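Local coordinates for hypothetical protein TTHA1254 (Thermus thermophilus, PDB 2D4P), which is of unknown function but belongs to the GNAT-like acetyltransferase clan and may therefore transfer acyl groups, at residues R13-R16 with L17-K20; R71-E74 with A75-L79; E102-E105 with L106-A109. All coordinates share one frame; numbering follows the deposited sequence.

Contact 1 of 3, residues R13-R16 with L17-K20; sequences RLNR and LAGK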
ATOM      1  N   ARG A  13      15.361  -1.162   4.797  1.00 24.38           N
ATOM      2  CA  ARG A  13      14.778  -1.880   3.675  1.00 24.69           C
ATOM      3  C   ARG A  13      13.656  -1.075   3.043  1.00 24.34           C
ATOM      4  O   ARG A  13      13.583  -0.979   1.819  1.00 24.34           O
ATOM      5  CB  ARG A  13      14.187  -3.213   4.137  1.00 25.26           C
ATOM      6  CG  ARG A  13      15.173  -4.280   4.507  1.00 28.33           C
ATOM      7  CD  ARG A  13      14.446  -5.546   4.912  1.00 31.18           C
ATOM      8  NE  ARG A  13      15.315  -6.696   5.130  1.00 35.64           N
ATOM      9  CZ  ARG A  13      15.899  -6.983   6.273  1.00 39.17           C
ATOM     10  NH1 ARG A  13      15.758  -6.185   7.328  1.00 41.01           N
ATOM     11  NH2 ARG A  13      16.662  -8.072   6.355  1.00 40.73           N
ATOM     12  N   LEU A  14      12.768  -0.508   3.871  1.00 24.13           N
ATOM     13  CA  LEU A  14      11.692   0.320   3.340  1.00 24.64           C
ATOM     14  C   LEU A  14      12.264   1.510   2.576  1.00 24.13           C
ATOM     15  O   LEU A  14      11.826   1.811   1.485  1.00 24.36           O
ATOM     16  CB  LEU A  14      10.769   0.824   4.442  1.00 24.80           C
ATOM     17  CG  LEU A  14       9.893  -0.228   5.137  1.00 27.24           C
ATOM     18  CD1 LEU A  14       8.929   0.499   6.099  1.00 30.64           C
ATOM     19  CD2 LEU A  14       9.115  -1.001   4.139  1.00 26.73           C
ATOM     20  N   ASN A  15      13.269   2.146   3.152  1.00 23.97           N
ATOM     21  CA  ASN A  15      13.806   3.365   2.575  1.00 24.66           C
ATOM     22  C   ASN A  15      14.624   3.069   1.336  1.00 25.06           C
ATOM     23  O   ASN A  15      14.728   3.898   0.437  1.00 24.74           O
ATOM     24  CB  ASN A  15      14.556   4.139   3.646  1.00 24.52           C
ATOM     25  CG  ASN A  15      13.615   4.948   4.498  1.00 26.42           C
ATOM     26  OD1 ASN A  15      13.029   5.907   4.011  1.00 29.46           O
ATOM     27  ND2 ASN A  15      13.418   4.545   5.750  1.00 26.56           N
ATOM     28  N   ARG A  16      15.158   1.857   1.237  1.00 25.61           N
ATOM     29  CA  ARG A  16      15.795   1.438  -0.016  1.00 25.85           C
ATOM     30  C   ARG A  16      14.784   1.419  -1.172  1.00 24.69           C
ATOM     31  O   ARG A  16      15.171   1.571  -2.336  1.00 24.83           O
ATOM     32  CB  ARG A  16      16.454   0.056   0.129  1.00 27.11           C
ATOM     33  CG  ARG A  16      17.893   0.115   0.600  1.00 31.80           C
ATOM     34  CD  ARG A  16      18.451  -1.262   0.951  1.00 36.13           C
ATOM     35  NE  ARG A  16      18.619  -2.066  -0.258  1.00 40.77           N
ATOM     36  CZ  ARG A  16      18.830  -3.385  -0.282  1.00 42.69           C
ATOM     37  NH1 ARG A  16      18.882  -4.090   0.854  1.00 43.36           N
ATOM     38  NH2 ARG A  16      18.975  -3.999  -1.458  1.00 42.85           N
ATOM     39  N   LEU A  17      13.501   1.221  -0.850  1.00 23.02           N
ATOM     40  CA  LEU A  17      12.407   1.232  -1.822  1.00 22.83           C
ATOM     41  C   LEU A  17      11.678   2.566  -1.955  1.00 22.46           C
ATOM     42  O   LEU A  17      10.806   2.705  -2.808  1.00 23.11           O
ATOM     43  CB  LEU A  17      11.353   0.184  -1.437  1.00 22.77           C
ATOM     44  CG  LEU A  17      11.856  -1.258  -1.429  1.00 24.92           C
ATOM     45  CD1 LEU A  17      10.995  -2.100  -0.494  1.00 24.80           C
ATOM     46  CD2 LEU A  17      11.919  -1.825  -2.846  1.00 26.53           C
ATOM     47  N   ALA A  18      12.002   3.530  -1.096  1.00 21.69           N
ATOM     48  CA  ALA A  18      11.192   4.740  -0.934  1.00 21.37           C
ATOM     49  C   ALA A  18      11.623   5.935  -1.819  1.00 21.20           C
ATOM     50  O   ALA A  18      10.995   6.990  -1.777  1.00 21.34           O
ATOM     51  CB  ALA A  18      11.204   5.163   0.523  1.00 22.09           C
ATOM     52  N   GLY A  19      12.677   5.751  -2.607  1.00 22.08           N
ATOM     53  CA  GLY A  19      13.120   6.755  -3.542  1.00 21.77           C
ATOM     54  C   GLY A  19      13.418   8.084  -2.836  1.00 22.35           C
ATOM     55  O   GLY A  19      14.160   8.122  -1.843  1.00 21.57           O
ATOM     56  N   LYS A  20      12.824   9.160  -3.345  1.00 22.14           N
ATOM     57  CA  LYS A  20      13.081  10.500  -2.826  1.00 22.67           C
ATOM     58  C   LYS A  20      12.065  10.925  -1.790  1.00 22.83           C
ATOM     59  O   LYS A  20      11.988  12.102  -1.448  1.00 22.13           O
ATOM     60  CB  LYS A  20      13.123  11.499  -3.979  1.00 22.53           C
ATOM     61  CG  LYS A  20      14.276  11.254  -4.924  1.00 25.18           C
ATOM     62  CD  LYS A  20      14.211  12.164  -6.130  1.00 27.12           C
ATOM     63  CE  LYS A  20      15.293  11.821  -7.102  1.00 28.83           C
ATOM     64  NZ  LYS A  20      15.351  12.779  -8.252  1.00 32.86           N
TER
HETATM   65  O   HOH W   1      15.401   6.044  -0.749  1.00 59.83           O
HETATM   66  O   HOH W   2      14.270   3.658  -3.730  1.00 42.88           O
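With CG of Leu-17 set anti to its carbonyl carbon (chi1 -62°), the side chain folds back over the last turn of helix 11-16, and CD1 comes within 3.6 Å of Arg-13 O. Leu-17 CB lies 3.4 Å from Leu-14 O. Asn-15 CG lies beside its backbone N (chi1 -82°), and OD1 comes to 4.0 Å from Ala-18 CB, a loose contact; OD1 is bonded to Val-23 N and ND2 to Leu-11 O. Leu-17 N gives its main bond to Leu-14 O (2.9 Å) and only a weak one to Arg-13 O, while Ala-18 N bonds to Asn-15 O at 3.1 Å. In both stronger bonds the donor stands well above the carbonyl plane. Two waters bridge the helix end to Gly-19: one donates to Asn-15 O and Gly-19 O; the other donates to Arg-16 O and accepts from Gly-19 N, 2.9 Å away. Leu-14 and Leu-17 also pack on Leu-39 and Phe-49. Tightening to i+3 bonds, followed by a glycine with positive phi at 57°, is characteristic of a helix C-terminus, here the end of the first helix of a GNAT-like fold.

Contact 2 of 3, residues R71-E74 with A75-L79; sequences RSVE and ALRGL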
ATOM      1  N   ARG A  71       9.153  -2.997  -7.242  1.00 24.01           N
ATOM      2  CA  ARG A  71      10.155  -3.112  -8.291  1.00 24.21           C
ATOM      3  C   ARG A  71       9.703  -3.944  -9.484  1.00 23.44           C
ATOM      4  O   ARG A  71      10.419  -4.027 -10.512  1.00 21.60           O
ATOM      5  CB  ARG A  71      11.402  -3.714  -7.692  1.00 25.46           C
ATOM      6  CG  ARG A  71      12.192  -2.727  -6.880  1.00 28.70           C
ATOM      7  CD  ARG A  71      13.687  -2.972  -6.977  1.00 36.74           C
ATOM      8  NE  ARG A  71      14.281  -3.051  -5.652  1.00 42.04           N
ATOM      9  CZ  ARG A  71      15.459  -3.601  -5.380  1.00 44.93           C
ATOM     10  NH1 ARG A  71      16.209  -4.121  -6.355  1.00 46.71           N
ATOM     11  NH2 ARG A  71      15.884  -3.611  -4.118  1.00 45.98           N
ATOM     12  N   SER A  72       8.534  -4.563  -9.357  1.00 21.52           N
ATOM     13  CA  SER A  72       7.974  -5.378 -10.415  1.00 21.90           C
ATOM     14  C   SER A  72       6.465  -5.481 -10.269  1.00 22.23           C
ATOM     15  O   SER A  72       5.927  -5.277  -9.192  1.00 20.93           O
ATOM     16  CB  SER A  72       8.587  -6.778 -10.362  1.00 21.68           C
ATOM     17  OG  SER A  72       8.179  -7.478  -9.193  1.00 21.57           O
ATOM     18  N   VAL A  73       5.797  -5.835 -11.354  1.00 22.51           N
ATOM     19  CA  VAL A  73       4.374  -6.182 -11.280  1.00 23.14           C
ATOM     20  C   VAL A  73       4.120  -7.273 -10.228  1.00 22.94           C
ATOM     21  O   VAL A  73       3.184  -7.163  -9.426  1.00 22.77           O
ATOM     22  CB  VAL A  73       3.815  -6.584 -12.639  1.00 23.19           C
ATOM     23  CG1 VAL A  73       2.416  -7.192 -12.497  1.00 22.92           C
ATOM     24  CG2 VAL A  73       3.798  -5.385 -13.587  1.00 23.06           C
ATOM     25  N   GLU A  74       4.976  -8.291 -10.202  1.00 22.77           N
ATOM     26  CA  GLU A  74       4.842  -9.360  -9.238  1.00 22.32           C
ATOM     27  C   GLU A  74       4.837  -8.823  -7.795  1.00 21.23           C
ATOM     28  O   GLU A  74       3.992  -9.205  -6.998  1.00 20.93           O
ATOM     29  CB  GLU A  74       5.932 -10.433  -9.440  1.00 23.29           C
ATOM     30  CG  GLU A  74       5.811 -11.587  -8.466  1.00 23.83           C
ATOM     31  CD  GLU A  74       6.950 -12.587  -8.519  1.00 26.05           C
ATOM     32  OE1 GLU A  74       7.869 -12.413  -9.344  1.00 27.62           O
ATOM     33  OE2 GLU A  74       6.924 -13.547  -7.702  1.00 26.02           O
ATOM     34  N   ALA A  75       5.769  -7.940  -7.454  1.00 20.49           N
ATOM     35  CA  ALA A  75       5.813  -7.372  -6.104  1.00 20.20           C
ATOM     36  C   ALA A  75       4.525  -6.573  -5.811  1.00 20.46           C
ATOM     37  O   ALA A  75       3.896  -6.698  -4.754  1.00 20.43           O
ATOM     38  CB  ALA A  75       7.038  -6.512  -5.944  1.00 20.01           C
ATOM     39  N   LEU A  76       4.116  -5.757  -6.762  1.00 19.94           N
ATOM     40  CA  LEU A  76       2.942  -4.912  -6.573  1.00 20.71           C
ATOM     41  C   LEU A  76       1.688  -5.757  -6.393  1.00 19.93           C
ATOM     42  O   LEU A  76       0.862  -5.470  -5.533  1.00 19.11           O
ATOM     43  CB  LEU A  76       2.803  -3.957  -7.758  1.00 20.55           C
ATOM     44  CG  LEU A  76       3.890  -2.885  -7.819  1.00 21.43           C
ATOM     45  CD1 LEU A  76       3.827  -2.156  -9.199  1.00 22.73           C
ATOM     46  CD2 LEU A  76       3.793  -1.891  -6.679  1.00 20.49           C
ATOM     47  N   ARG A  77       1.541  -6.784  -7.225  1.00 20.21           N
ATOM     48  CA  ARG A  77       0.383  -7.677  -7.122  1.00 20.60           C
ATOM     49  C   ARG A  77       0.299  -8.367  -5.766  1.00 20.51           C
ATOM     50  O   ARG A  77      -0.771  -8.439  -5.162  1.00 21.13           O
ATOM     51  CB  ARG A  77       0.384  -8.731  -8.221  1.00 21.64           C
ATOM     52  CG  ARG A  77       0.014  -8.228  -9.580  1.00 21.71           C
ATOM     53  CD  ARG A  77      -0.101  -9.361 -10.587  1.00 25.58           C
ATOM     54  NE  ARG A  77      -1.180 -10.284 -10.232  1.00 26.70           N
ATOM     55  CZ  ARG A  77      -1.454 -11.402 -10.897  1.00 30.83           C
ATOM     56  NH1 ARG A  77      -0.753 -11.755 -11.962  1.00 31.07           N
ATOM     57  NH2 ARG A  77      -2.441 -12.180 -10.496  1.00 32.17           N
ATOM     58  N   GLY A  78       1.429  -8.876  -5.275  1.00 20.13           N
ATOM     59  CA  GLY A  78       1.440  -9.606  -4.027  1.00 20.14           C
ATOM     60  C   GLY A  78       1.159  -8.706  -2.846  1.00 20.65           C
ATOM     61  O   GLY A  78       0.487  -9.111  -1.892  1.00 19.84           O
ATOM     62  N   LEU A  79       1.662  -7.469  -2.907  1.00 20.63           N
ATOM     63  CA  LEU A  79       1.346  -6.479  -1.879  1.00 19.78           C
ATOM     64  C   LEU A  79      -0.168  -6.175  -1.869  1.00 19.77           C
ATOM     65  O   LEU A  79      -0.812  -6.125  -0.810  1.00 20.46           O
ATOM     66  CB  LEU A  79       2.148  -5.205  -2.084  1.00 19.39           C
ATOM     67  CG  LEU A  79       3.648  -5.300  -1.797  1.00 19.75           C
ATOM     68  CD1 LEU A  79       4.389  -4.168  -2.402  1.00 19.14           C
ATOM     69  CD2 LEU A  79       3.921  -5.420  -0.303  1.00 22.25           C
TER
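Ser-72 has an extended backbone just before the chain coils into helix 73-89, whose first i to i+4 bonds run from Leu-76 N, Arg-77 N and Gly-78 N to the carbonyls of Ser-72, Val-73 and Glu-74. As N-cap, Ser-72 swings OG between its backbone N and carbonyl carbon (chi1 68°), where it accepts from Ala-75 N at 3.0 Å in a nearly straight bond of 163°. The hydroxyl also touches Ala-75 CB, 3.6 Å away. The carbonyl of the same residue, Ser-72 O, receives Leu-76 N and has Leu-76 CG against it at 3.4 Å. Across one turn, Val-73 CG1 meets the aliphatic part of Arg-77, with CD at 3.8 Å; the two side chains are inclined to each other, and Arg-77 CG also rests 3.3 Å from Val-73 O. The arginine chain bends at the CG-CD bond and its end leads away to a salt bridge with Glu-113. Leu-76 faces Ile-68 of the preceding strand in this beta-alpha-beta unit. Chemically, the serine oxygen accepts from an N-H of the first turn, which has no i-4 carbonyl within the helix, and the arginine's methylenes supply apolar cover while its charge is probably balanced by the salt bridge to Glu-113.

Contact 3 of 3, residues E102-E105 with L106-A109; sequences ERKE and LEEA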
ATOM      1  N   GLU A 102       0.491   7.354 -14.706  1.00 28.81           N
ATOM      2  CA  GLU A 102       1.798   7.136 -15.335  1.00 28.97           C
ATOM      3  C   GLU A 102       2.462   5.833 -14.847  1.00 27.25           C
ATOM      4  O   GLU A 102       3.373   5.318 -15.485  1.00 26.70           O
ATOM      5  CB  GLU A 102       2.746   8.313 -15.055  1.00 29.74           C
ATOM      6  CG  GLU A 102       2.297   9.649 -15.655  1.00 34.08           C
ATOM      7  CD  GLU A 102       3.452  10.604 -15.997  1.00 38.91           C
ATOM      8  OE1 GLU A 102       3.617  11.626 -15.284  1.00 41.82           O
ATOM      9  OE2 GLU A 102       4.172  10.371 -17.007  1.00 44.00           O
ATOM     10  N   ARG A 103       2.026   5.317 -13.704  1.00 25.75           N
ATOM     11  CA  ARG A 103       2.636   4.124 -13.136  1.00 24.88           C
ATOM     12  C   ARG A 103       2.003   2.897 -13.775  1.00 24.24           C
ATOM     13  O   ARG A 103       1.049   2.336 -13.270  1.00 23.23           O
ATOM     14  CB  ARG A 103       2.448   4.117 -11.622  1.00 25.12           C
ATOM     15  CG  ARG A 103       3.057   5.313 -10.913  1.00 25.90           C
ATOM     16  CD  ARG A 103       2.878   5.261  -9.384  1.00 26.03           C
ATOM     17  NE  ARG A 103       3.568   4.107  -8.821  1.00 28.20           N
ATOM     18  CZ  ARG A 103       3.423   3.675  -7.573  1.00 28.92           C
ATOM     19  NH1 ARG A 103       2.629   4.308  -6.738  1.00 28.22           N
ATOM     20  NH2 ARG A 103       4.126   2.623  -7.165  1.00 28.81           N
ATOM     21  N   LYS A 104       2.552   2.468 -14.902  1.00 24.01           N
ATOM     22  CA  LYS A 104       1.946   1.396 -15.688  1.00 24.60           C
ATOM     23  C   LYS A 104       2.021   0.036 -15.011  1.00 24.31           C
ATOM     24  O   LYS A 104       1.132  -0.788 -15.203  1.00 24.40           O
ATOM     25  CB  LYS A 104       2.585   1.311 -17.074  1.00 25.39           C
ATOM     26  CG  LYS A 104       2.446   2.566 -17.932  1.00 29.30           C
ATOM     27  CD  LYS A 104       1.124   3.310 -17.750  1.00 33.38           C
ATOM     28  CE  LYS A 104       0.900   4.307 -18.890  1.00 36.34           C
ATOM     29  NZ  LYS A 104      -0.091   5.379 -18.556  1.00 39.19           N
ATOM     30  N   GLU A 105       3.086  -0.205 -14.246  1.00 24.13           N
ATOM     31  CA  GLU A 105       3.244  -1.458 -13.531  1.00 23.74           C
ATOM     32  C   GLU A 105       2.154  -1.593 -12.466  1.00 22.96           C
ATOM     33  O   GLU A 105       1.530  -2.654 -12.343  1.00 22.61           O
ATOM     34  CB  GLU A 105       4.627  -1.588 -12.892  1.00 23.92           C
ATOM     35  CG  GLU A 105       5.745  -1.843 -13.906  1.00 26.32           C
ATOM     36  CD  GLU A 105       7.016  -2.425 -13.286  1.00 29.46           C
ATOM     37  OE1 GLU A 105       7.066  -2.687 -12.057  1.00 31.65           O
ATOM     38  OE2 GLU A 105       7.971  -2.646 -14.065  1.00 32.09           O
ATOM     39  N   LEU A 106       1.917  -0.508 -11.739  1.00 22.45           N
ATOM     40  CA  LEU A 106       0.861  -0.500 -10.728  1.00 22.65           C
ATOM     41  C   LEU A 106      -0.531  -0.655 -11.356  1.00 23.23           C
ATOM     42  O   LEU A 106      -1.382  -1.412 -10.861  1.00 22.75           O
ATOM     43  CB  LEU A 106       0.949   0.758  -9.878  1.00 22.67           C
ATOM     44  CG  LEU A 106      -0.128   0.917  -8.792  1.00 22.84           C
ATOM     45  CD1 LEU A 106      -0.092  -0.256  -7.852  1.00 22.54           C
ATOM     46  CD2 LEU A 106       0.082   2.200  -8.033  1.00 23.12           C
ATOM     47  N   GLU A 107      -0.745   0.012 -12.469  1.00 23.42           N
ATOM     48  CA  GLU A 107      -2.013  -0.101 -13.181  1.00 25.25           C
ATOM     49  C   GLU A 107      -2.260  -1.547 -13.597  1.00 24.60           C
ATOM     50  O   GLU A 107      -3.351  -2.092 -13.425  1.00 24.61           O
ATOM     51  CB  GLU A 107      -1.973   0.803 -14.408  1.00 25.82           C
ATOM     52  CG  GLU A 107      -3.322   1.170 -15.004  1.00 31.51           C
ATOM     53  CD  GLU A 107      -3.198   2.350 -15.964  1.00 35.00           C
ATOM     54  OE1 GLU A 107      -2.585   2.163 -17.032  1.00 38.01           O
ATOM     55  OE2 GLU A 107      -3.664   3.471 -15.598  1.00 40.69           O
ATOM     56  N   GLU A 108      -1.215  -2.184 -14.122  1.00 23.71           N
ATOM     57  CA  GLU A 108      -1.288  -3.582 -14.482  1.00 23.54           C
ATOM     58  C   GLU A 108      -1.610  -4.463 -13.270  1.00 22.92           C
ATOM     59  O   GLU A 108      -2.443  -5.346 -13.359  1.00 22.77           O
ATOM     60  CB  GLU A 108       0.018  -4.066 -15.131  1.00 23.97           C
ATOM     61  CG  GLU A 108       0.014  -5.572 -15.411  1.00 26.02           C
ATOM     62  CD  GLU A 108       1.208  -6.047 -16.231  1.00 30.68           C
ATOM     63  OE1 GLU A 108       1.839  -5.200 -16.924  1.00 31.47           O
ATOM     64  OE2 GLU A 108       1.486  -7.269 -16.174  1.00 30.59           O
ATOM     65  N   ALA A 109      -0.945  -4.209 -12.148  1.00 22.61           N
ATOM     66  CA  ALA A 109      -1.140  -5.023 -10.938  1.00 22.31           C
ATOM     67  C   ALA A 109      -2.567  -4.862 -10.361  1.00 22.42           C
ATOM     68  O   ALA A 109      -3.199  -5.833  -9.939  1.00 21.16           O
ATOM     69  CB  ALA A 109      -0.096  -4.651  -9.890  1.00 23.31           C
TER
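Arg-103 and Leu-106 meet in a local contact at the N-terminal start of helix 104-112, where a loop following strand 94-97 becomes helical. Leu-106 CD2 lies over one face of the Arg-103 guanidinium, 3.5 Å above its plane and offset toward the rim, with NH1 its nearest atom at 3.6 Å. The leucine reaches this place because its CG is anti to the backbone N (chi1 178°), while the arginine chain bends at chi3 (63°) and brings its flat end across the methyl. That end is held from beyond the contact: NH2 donates to Ile-68 O, and a long, weak ion pair links it to Glu-69. The methyl thus packs on a group whose rotation is probably limited by its bond to strand 61-70.

Arg-103 occupies the N-cap position and is the centre of an inverse gamma turn, which redirects the chain into the helix. Its carbonyl O receives Glu-107 N at 3.0 Å, in the carbonyl plane. The following bonds run from Glu-108 N to Lys-104 O and from Ala-109 N to Glu-105 O, each 2.9 Å.

On another side of the helix, Lys-104 and Glu-107 run side by side and point the same way. Lys-104 CD passes 3.9 Å from Glu-107 OE1, but NZ stays 4.3 Å from that oxygen, too far for a salt bridge. NZ is bonded to Pro-101 O, and the nearby carboxylate may add some electrostatic attraction. Glu-107 also packs on Leu-99 and Leu-117. Glu-108 and Ala-109 turn to helix 73-89, with Glu-108 touching Val-73 and the Ala-109 methyl lodging against Leu-76. Buried Leu-106, in turn, touches Leu-99 in the loop before the helix.

In the fold
Contacts 2 and 3 lie closest, their centres about 10 Å apart, and join the starts of helices 73-89 and 104-112. Leu-76 CD1 packs 3.6 Å from Leu-106 N, Arg-77 CG lies 3.6 Å from Ala-109 CB, and Glu-105 OE1 comes within 3.3 Å of Ser-72 CA. Contact 1 sits about 15 Å from contact 2, centre to centre, yet reaches it through Leu-17 CD2, 3.9 Å from Arg-71 NE. Close by, Arg-16 and Arg-71 converge on Glu-45, Arg-71 by a salt bridge and Arg-16 by a long, weak ion pair. Contacts 1 and 3 do not touch; their nearest atoms are about 8 Å apart. All three lie at helix ends of what is probably a GNAT-like fold.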